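Local coordinates for protein YHR177W (Saccharomyces cerevisiae, PDB 4M8B) that binds double-stranded DNA through its WOPR domain, the fungal Gti1/Pac2-family module, and probably acts as a transcription factor, at a contact of chain A with DNA. Numbering follows the deposited sequence.

Sites 1 and 2 are successive stretches of one DNA-binding surface, their C-alpha centres about 11 Å apart. Site 1 is built mainly on strands 80-88 and 118-128 and follows three consecutive nucleotides of chain B; site 2 is a loop after helix 172-179 that hydrogen-bonds to bases of chain C and comes close to a base of chain B. The two share no residue, but the chain runs straight from Gly184, at the end of site 1, into Asn185, at the start of site 2. Site 1 reads a guanine of chain B; site 2 reads a guanine of chain C and touches the neighbouring thymine, so the WOPR domain samples both chains of the duplex.

Site 1: a contact of chain A with DNA. Residues 74, 81, 83, 122, 124, 183-184. With nucleotides of chain B.
Strands 80-88 and 118-128 present Leu81, Tyr83, Thr122 and Ser124 from extended backbone, while Gly184, at a positive phi, turns its amide N-H toward the DNA. Sheet residues and flanking loops of the WOPR domain, the Gti1/Pac2-family DNA-binding module, run along DT10 to DT12 of chain B.

Ser74 does the base reading. Its hydroxyl sits between the backbone N and the carbonyl carbon (chi1 69°), and from there OG of Ser74 donates to N7 of DG11, 2.6 Å away on the Hoogsteen edge in the major groove. A weaker bond runs from the same hydroxyl to O6. Water 2 reinforces this reading: it lies 2.6 Å from O6 of DG11 and also meets the carbonyl O and OG of Ser74, so the guanine edge is met both directly and through solvent.

Leu81 comes in with one branch. CG lies anti to the carbonyl carbon (chi1 -74°) and CD1 is fully extended beyond it, placing CD1 of Leu81 3.6 Å from C8 of DG11 and equally near the deoxyribose C2' of DT10. It therefore packs where the two nucleotides join, against base and sugar together.

Along the backbone, water carries much of the contact. Thr122 OG1, at the in-plane edge of the Tyr83 ring, holds water 1 at 2.7 Å and also binds water 3. Water 1, shared with the phenol OH of Tyr83, passes the contact on to OP2 and O5' of DT10; water 3 lies 2.8 Å from OP2 of DG11. OG of Ser124 approaches that same OP2 of DG11 to 3.5 Å, a near contact rather than a hydrogen bond. DT10 is unpaired here.

At the far end the backbone N of Gly184 gives a nearly straight bond, 177° at H, to OP2 of DT12 at 2.7 Å. Val183 flanks the same phosphate oxygen with CG1, the methyl anti to its backbone N.

Site 2: a contact of chain A with DNA. Residues 185, 187-189. With nucleotides of chain B; nucleotides of chain C.
OP2 of DT5 in chain C is the best-held polar atom, gripped twice, by the backbone N of Asn189 and by water 5. The amide N of Asn189 donates to OP2 of DT5 at 2.8 Å, 165° at H, so the phosphate is held from the main chain. Water 5 lies 3.1 Å from OP2 of DT5 and is held in turn by Ser188, whose OG stands anti to its backbone N.

Base reading falls to Arg187. Its NE bonds N7 of DG4 in chain C at 2.8 Å. The neighbouring O6 of DG4 receives NH2 of Arg187 at 2.6 Å, so the guanidinium meets the guanine side-on, one nitrogen to each acceptor. N7 lies 2° out of the guanidinium plane and O6 17°, so the two flat groups are close to coplanar. This is a side-on version of the arginine-guanine pairing common in major-groove recognition, made here by the WOPR domain.

The side chain reaches the base edge by bending. CG is anti to the carbonyl carbon, and further turns at chi2 and chi3 swing the guanidinium to the Hoogsteen edge. On the way CB of Arg187 passes 3.7 Å from the methyl C7 of DT5, adding an apolar contact with the next base.

Asn185 lies over one face of the guanidinium, its ND2 above the plane and offset toward the rim. That amide nitrogen makes a weak bond to O4 of DT5. O4 of DT14 is also near, but the N-H does not point at it. The other end of the amide, OD1, meets water 4, which lies 2.6 Å from N6 of DA6; OD1 also takes a weak bond from the backbone N of Arg187, a slight link between the two residues that may help position them.

All four residues lie in the loop that follows helix 172-179, near the C-terminal end of the modelled chain, where the chain runs out past the helix and lies in the major groove.

Site 1: a contact of chain A with DNA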
loop_
_atom_site.group_PDB
_atom_site.type_symbol
_atom_site.label_atom_id
_atom_site.label_comp_id
_atom_site.label_asym_id
_atom_site.label_seq_id
_atom_site.Cartn_x
_atom_site.Cartn_y
_atom_site.Cartn_z
ATOM N N SER A 74 6.479 -1.658 11.815
ATOM C CA SER A 74 6.044 -2.552 10.746
ATOM C C SER A 74 5.793 -3.977 11.235
ATOM O O SER A 74 6.551 -4.509 12.045
ATOM C CB SER A 74 7.084 -2.583 9.628
ATOM O OG SER A 74 8.272 -3.221 10.058
ATOM N N LEU A 81 4.122 -5.378 4.074
ATOM C CA LEU A 81 4.357 -4.748 5.364
ATOM C C LEU A 81 3.084 -4.006 5.753
ATOM O O LEU A 81 2.435 -3.391 4.908
ATOM C CB LEU A 81 5.550 -3.790 5.301
ATOM C CG LEU A 81 6.917 -4.472 5.240
ATOM C CD1 LEU A 81 8.048 -3.456 5.193
ATOM C CD2 LEU A 81 7.083 -5.402 6.429
ATOM N N TYR A 83 1.110 -1.317 8.639
ATOM C CA TYR A 83 1.297 -0.309 9.673
ATOM C C TYR A 83 -0.054 0.186 10.182
ATOM O O TYR A 83 -1.040 0.186 9.445
ATOM C CB TYR A 83 2.102 0.868 9.126
ATOM C CG TYR A 83 3.399 0.496 8.444
ATOM C CD1 TYR A 83 3.412 0.022 7.142
ATOM C CD2 TYR A 83 4.616 0.647 9.092
ATOM C CE1 TYR A 83 4.599 -0.305 6.511
ATOM C CE2 TYR A 83 5.806 0.323 8.468
ATOM C CZ TYR A 83 5.790 -0.152 7.178
ATOM O OH TYR A 83 6.972 -0.477 6.553
ATOM N N THR A 122 2.266 -2.104 2.325
ATOM C CA THR A 122 3.235 -1.730 1.304
ATOM C C THR A 122 3.834 -2.961 0.647
ATOM O O THR A 122 3.873 -4.038 1.239
ATOM C CB THR A 122 4.379 -0.872 1.893
ATOM O OG1 THR A 122 5.092 -1.631 2.877
ATOM C CG2 THR A 122 3.827 0.393 2.536
ATOM N N SER A 124 7.096 -3.905 -2.421
ATOM C CA SER A 124 8.114 -3.455 -3.362
ATOM C C SER A 124 8.430 -4.548 -4.373
ATOM O O SER A 124 8.587 -5.715 -4.013
ATOM C CB SER A 124 9.386 -3.015 -2.633
ATOM O OG SER A 124 9.918 -4.068 -1.851
ATOM N N VAL A 183 10.079 -11.493 2.470
ATOM C CA VAL A 183 10.348 -10.472 3.477
ATOM C C VAL A 183 10.806 -11.124 4.779
ATOM O O VAL A 183 10.157 -12.048 5.262
ATOM C CB VAL A 183 9.084 -9.628 3.756
ATOM C CG1 VAL A 183 9.398 -8.482 4.709
ATOM C CG2 VAL A 183 8.503 -9.098 2.457
ATOM N N GLY A 184 11.912 -10.641 5.345
ATOM C CA GLY A 184 12.482 -11.233 6.546
ATOM C C GLY A 184 12.674 -12.726 6.359
ATOM O O GLY A 184 13.172 -13.159 5.318
ATOM P P DT B 10 7.866 3.188 3.279
ATOM O OP1 DT B 10 7.853 3.479 1.826
ATOM O OP2 DT B 10 6.609 2.855 3.981
ATOM O "O5'" DT B 10 8.918 2.019 3.539
ATOM C "C5'" DT B 10 10.229 2.161 3.019
ATOM C "C4'" DT B 10 11.142 1.006 3.410
ATOM O "O4'" DT B 10 11.590 1.154 4.786
ATOM C "C3'" DT B 10 10.544 -0.402 3.330
ATOM O "O3'" DT B 10 11.411 -1.255 2.553
ATOM C "C2'" DT B 10 10.482 -0.817 4.800
ATOM C "C1'" DT B 10 11.740 -0.143 5.321
ATOM N N1 DT B 10 11.929 -0.069 6.812
ATOM C C2 DT B 10 13.195 -0.252 7.353
ATOM O O2 DT B 10 14.200 -0.482 6.696
ATOM N N3 DT B 10 13.256 -0.156 8.722
ATOM C C4 DT B 10 12.208 0.100 9.588
ATOM O O4 DT B 10 12.380 0.164 10.804
ATOM C C5 DT B 10 10.917 0.281 8.956
ATOM C C7 DT B 10 9.693 0.563 9.780
ATOM C C6 DT B 10 10.840 0.191 7.620
ATOM P P DG B 11 10.826 -2.470 1.668
ATOM O OP1 DG B 11 11.942 -2.996 0.856
ATOM O OP2 DG B 11 9.599 -2.009 0.982
ATOM O "O5'" DG B 11 10.414 -3.582 2.739
ATOM C "C5'" DG B 11 11.242 -4.722 2.995
ATOM C "C4'" DG B 11 12.434 -4.402 3.886
ATOM O "O4'" DG B 11 12.034 -3.549 4.979
ATOM C "C3'" DG B 11 13.058 -5.597 4.592
ATOM O "O3'" DG B 11 14.017 -6.221 3.748
ATOM C "C2'" DG B 11 13.681 -4.995 5.852
ATOM C "C1'" DG B 11 12.951 -3.671 6.045
ATOM N N9 DG B 11 12.224 -3.513 7.308
ATOM C C8 DG B 11 10.873 -3.317 7.468
ATOM N N7 DG B 11 10.506 -3.188 8.717
ATOM C C5 DG B 11 11.689 -3.301 9.433
ATOM C C6 DG B 11 11.920 -3.242 10.827
ATOM O O6 DG B 11 11.100 -3.072 11.744
ATOM N N1 DG B 11 13.270 -3.403 11.129
ATOM C C2 DG B 11 14.268 -3.598 10.201
ATOM N N2 DG B 11 15.514 -3.733 10.683
ATOM N N3 DG B 11 14.063 -3.653 8.892
ATOM C C4 DG B 11 12.754 -3.499 8.581
ATOM P P DT B 12 14.342 -7.786 3.912
ATOM O OP1 DT B 12 15.170 -8.178 2.749
ATOM O OP2 DT B 12 13.074 -8.502 4.178
ATOM O "O5'" DT B 12 15.235 -7.854 5.239
ATOM C "C5'" DT B 12 16.549 -7.305 5.213
ATOM C "C4'" DT B 12 17.237 -7.406 6.561
ATOM O "O4'" DT B 12 16.400 -6.805 7.583
ATOM C "C3'" DT B 12 17.539 -8.823 7.034
ATOM O "O3'" DT B 12 18.912 -8.896 7.421
ATOM C "C2'" DT B 12 16.576 -9.043 8.197
ATOM C "C1'" DT B 12 16.353 -7.635 8.723
ATOM N N1 DT B 12 15.036 -7.416 9.377
ATOM C C2 DT B 12 14.964 -7.125 10.720
ATOM O O2 DT B 12 15.935 -7.032 11.457
ATOM N N3 DT B 12 13.682 -6.942 11.178
ATOM C C4 DT B 12 12.499 -7.015 10.460
ATOM O O4 DT B 12 11.401 -6.830 10.980
ATOM C C5 DT B 12 12.655 -7.323 9.064
ATOM C C7 DT B 12 11.453 -7.438 8.171
ATOM C C6 DT B 12 13.898 -7.505 8.597
HETATM O O HOH W 1 6.755 0.023 4.182
HETATM O O HOH W 2 8.964 -3.484 13.122
HETATM O O HOH W 3 7.170 -3.237 1.460
#

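Site 2: a contact of chain A with DNA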
loop_
_atom_site.group_PDB
_atom_site.type_symbol
_atom_site.label_atom_id
_atom_site.label_comp_id
_atom_site.label_asym_id
_atom_site.label_seq_id
_atom_site.Cartn_x
_atom_site.Cartn_y
_atom_site.Cartn_z
ATOM N N ASN A 185 12.279 -13.521 7.350
ATOM C CA ASN A 185 12.157 -14.955 7.112
ATOM C C ASN A 185 10.905 -15.208 6.275
ATOM O O ASN A 185 9.889 -14.537 6.452
ATOM C CB ASN A 185 12.181 -15.777 8.414
ATOM C CG ASN A 185 11.024 -15.459 9.359
ATOM O OD1 ASN A 185 9.867 -15.361 8.952
ATOM N ND2 ASN A 185 11.341 -15.329 10.642
ATOM N N ARG A 187 8.555 -16.957 6.333
ATOM C CA ARG A 187 7.662 -17.752 7.115
ATOM C C ARG A 187 6.313 -17.171 7.409
ATOM O O ARG A 187 5.479 -17.833 7.924
ATOM C CB ARG A 187 8.353 -18.158 8.404
ATOM C CG ARG A 187 9.528 -19.100 8.214
ATOM C CD ARG A 187 9.574 -20.162 9.260
ATOM N NE ARG A 187 9.760 -19.602 10.567
ATOM C CZ ARG A 187 10.922 -19.249 11.044
ATOM N NH1 ARG A 187 11.972 -19.402 10.317
ATOM N NH2 ARG A 187 11.019 -18.764 12.238
ATOM N N SER A 188 6.106 -15.928 7.061
ATOM C CA SER A 188 4.823 -15.251 7.255
ATOM C C SER A 188 3.782 -15.755 6.255
ATOM O O SER A 188 4.009 -15.726 5.045
ATOM C CB SER A 188 4.982 -13.734 7.132
ATOM O OG SER A 188 3.750 -13.076 7.367
ATOM N N ASN A 189 2.644 -16.218 6.763
ATOM C CA ASN A 189 1.603 -16.790 5.912
ATOM C C ASN A 189 0.242 -16.838 6.603
ATOM O O ASN A 189 -0.209 -17.906 7.014
ATOM C CB ASN A 189 2.009 -18.196 5.457
ATOM C CG ASN A 189 1.120 -18.735 4.351
ATOM O OD1 ASN A 189 0.509 -17.974 3.600
ATOM N ND2 ASN A 189 1.048 -20.059 4.243
ATOM P P DT B 14 21.171 -11.950 14.198
ATOM O OP1 DT B 14 22.381 -11.465 14.897
ATOM O OP2 DT B 14 21.280 -13.051 13.211
ATOM O "O5'" DT B 14 20.081 -12.350 15.297
ATOM C "C5'" DT B 14 19.858 -11.461 16.383
ATOM C "C4'" DT B 14 18.501 -11.669 17.038
ATOM O "O4'" DT B 14 17.434 -11.694 16.059
ATOM C "C3'" DT B 14 18.337 -12.976 17.812
ATOM O "O3'" DT B 14 18.419 -12.701 19.207
ATOM C "C2'" DT B 14 16.962 -13.509 17.400
ATOM C "C1'" DT B 14 16.337 -12.318 16.691
ATOM N N1 DT B 14 15.295 -12.678 15.684
ATOM C C2 DT B 14 13.965 -12.424 15.949
ATOM O O2 DT B 14 13.555 -11.911 16.979
ATOM N N3 DT B 14 13.115 -12.801 14.938
ATOM C C4 DT B 14 13.446 -13.388 13.726
ATOM O O4 DT B 14 12.595 -13.683 12.889
ATOM C C5 DT B 14 14.855 -13.622 13.522
ATOM C C7 DT B 14 15.366 -14.255 12.256
ATOM C C6 DT B 14 15.696 -13.262 14.498
ATOM P P DA B 15 18.374 -13.902 20.273
ATOM O OP1 DA B 15 19.059 -13.434 21.500
ATOM O OP2 DA B 15 18.840 -15.130 19.587
ATOM O "O5'" DA B 15 16.820 -14.062 20.604
ATOM C "C5'" DA B 15 16.177 -13.029 21.328
ATOM C "C4'" DA B 15 14.664 -13.154 21.269
ATOM O "O4'" DA B 15 14.238 -13.337 19.896
ATOM C "C3'" DA B 15 14.079 -14.332 22.045
ATOM O "O3'" DA B 15 13.181 -13.847 23.040
ATOM C "C2'" DA B 15 13.366 -15.174 20.988
ATOM C "C1'" DA B 15 13.084 -14.148 19.903
ATOM N N9 DA B 15 12.867 -14.694 18.565
ATOM C C8 DA B 15 13.801 -15.215 17.711
ATOM N N7 DA B 15 13.304 -15.627 16.566
ATOM C C5 DA B 15 11.952 -15.352 16.679
ATOM C C6 DA B 15 10.875 -15.548 15.801
ATOM N N6 DA B 15 11.024 -16.094 14.591
ATOM N N1 DA B 15 9.650 -15.166 16.218
ATOM C C2 DA B 15 9.529 -14.625 17.438
ATOM N N3 DA B 15 10.470 -14.384 18.351
ATOM C C4 DA B 15 11.667 -14.776 17.900
ATOM P P DC C 3 7.005 -26.980 6.933
ATOM O OP1 DC C 3 6.135 -27.658 5.945
ATOM O OP2 DC C 3 8.308 -26.407 6.525
ATOM O "O5'" DC C 3 6.147 -25.830 7.624
ATOM C "C5'" DC C 3 4.892 -26.194 8.168
ATOM C "C4'" DC C 3 4.422 -25.157 9.163
ATOM O "O4'" DC C 3 5.390 -25.001 10.224
ATOM C "C3'" DC C 3 4.247 -23.760 8.582
ATOM O "O3'" DC C 3 2.854 -23.531 8.348
ATOM C "C2'" DC C 3 4.848 -22.835 9.642
ATOM C "C1'" DC C 3 5.082 -23.765 10.825
ATOM N N1 DC C 3 6.195 -23.363 11.742
ATOM C C2 DC C 3 5.914 -22.981 13.059
ATOM O O2 DC C 3 4.740 -22.980 13.459
ATOM N N3 DC C 3 6.934 -22.621 13.877
ATOM C C4 DC C 3 8.188 -22.632 13.424
ATOM N N4 DC C 3 9.157 -22.267 14.276
ATOM C C5 DC C 3 8.499 -23.018 12.084
ATOM C C6 DC C 3 7.482 -23.371 11.287
ATOM P P DG C 4 2.362 -22.273 7.595
ATOM O OP1 DG C 4 0.953 -22.356 7.376
ATOM O OP2 DG C 4 3.244 -22.135 6.468
ATOM O "O5'" DG C 4 2.504 -21.184 8.722
ATOM C "C5'" DG C 4 1.450 -21.017 9.662
ATOM C "C4'" DG C 4 1.834 -20.048 10.752
ATOM O "O4'" DG C 4 3.145 -20.371 11.218
ATOM C "C3'" DG C 4 1.910 -18.576 10.347
ATOM O "O3'" DG C 4 0.884 -17.762 10.887
ATOM C "C2'" DG C 4 3.177 -18.085 11.008
ATOM C "C1'" DG C 4 3.585 -19.235 11.886
ATOM N N9 DG C 4 5.017 -19.339 12.070
ATOM C C8 DG C 4 5.977 -19.674 11.155
ATOM N N7 DG C 4 7.179 -19.651 11.649
ATOM C C5 DG C 4 6.997 -19.259 12.962
ATOM C C6 DG C 4 7.931 -19.050 13.986
ATOM O O6 DG C 4 9.151 -19.168 13.942
ATOM N N1 DG C 4 7.318 -18.648 15.158
ATOM C C2 DG C 4 5.974 -18.479 15.323
ATOM N N2 DG C 4 5.575 -18.068 16.522
ATOM N N3 DG C 4 5.089 -18.684 14.379
ATOM C C4 DG C 4 5.668 -19.057 13.230
ATOM P P DT C 5 0.832 -16.284 10.509
ATOM O OP1 DT C 5 -0.579 -15.851 10.389
ATOM O OP2 DT C 5 1.801 -15.958 9.437
ATOM O "O5'" DT C 5 1.408 -15.709 11.884
ATOM C "C5'" DT C 5 0.693 -15.964 13.086
ATOM C "C4'" DT C 5 1.461 -15.489 14.305
ATOM O "O4'" DT C 5 2.831 -15.954 14.246
ATOM C "C3'" DT C 5 1.538 -13.975 14.467
ATOM O "O3'" DT C 5 0.834 -13.619 15.658
ATOM C "C2'" DT C 5 3.034 -13.657 14.527
ATOM C "C1'" DT C 5 3.666 -14.997 14.861
ATOM N N1 DT C 5 5.049 -15.199 14.341
ATOM C C2 DT C 5 6.134 -15.006 15.169
ATOM O O2 DT C 5 6.047 -14.659 16.337
ATOM N N3 DT C 5 7.346 -15.242 14.564
ATOM C C4 DT C 5 7.575 -15.642 13.254
ATOM O O4 DT C 5 8.705 -15.825 12.807
ATOM C C5 DT C 5 6.390 -15.827 12.456
ATOM C C7 DT C 5 6.479 -16.253 11.018
ATOM C C6 DT C 5 5.203 -15.600 13.031
ATOM P P DA C 6 0.405 -12.094 15.930
ATOM O OP1 DA C 6 -0.497 -12.082 17.103
ATOM O OP2 DA C 6 -0.055 -11.506 14.650
ATOM O "O5'" DA C 6 1.761 -11.405 16.400
ATOM C "C5'" DA C 6 2.298 -11.828 17.637
ATOM C "C4'" DA C 6 3.709 -11.318 17.869
ATOM O "O4'" DA C 6 4.662 -11.960 16.979
ATOM C "C3'" DA C 6 3.908 -9.821 17.665
ATOM O "O3'" DA C 6 4.431 -9.311 18.874
ATOM C "C2'" DA C 6 4.924 -9.724 16.531
ATOM C "C1'" DA C 6 5.688 -11.026 16.710
ATOM N N9 DA C 6 6.474 -11.467 15.560
ATOM C C8 DA C 6 6.022 -11.769 14.306
ATOM N N7 DA C 6 6.966 -12.147 13.475
ATOM C C5 DA C 6 8.119 -12.091 14.238
ATOM C C6 DA C 6 9.463 -12.372 13.941
ATOM N N6 DA C 6 9.873 -12.777 12.735
ATOM N N1 DA C 6 10.368 -12.214 14.927
ATOM C C2 DA C 6 9.943 -11.803 16.127
ATOM N N3 DA C 6 8.706 -11.510 16.525
ATOM C C4 DA C 6 7.833 -11.676 15.522
HETATM O O HOH W 4 8.648 -12.851 10.403
HETATM O O HOH W 5 3.159 -13.230 9.889
#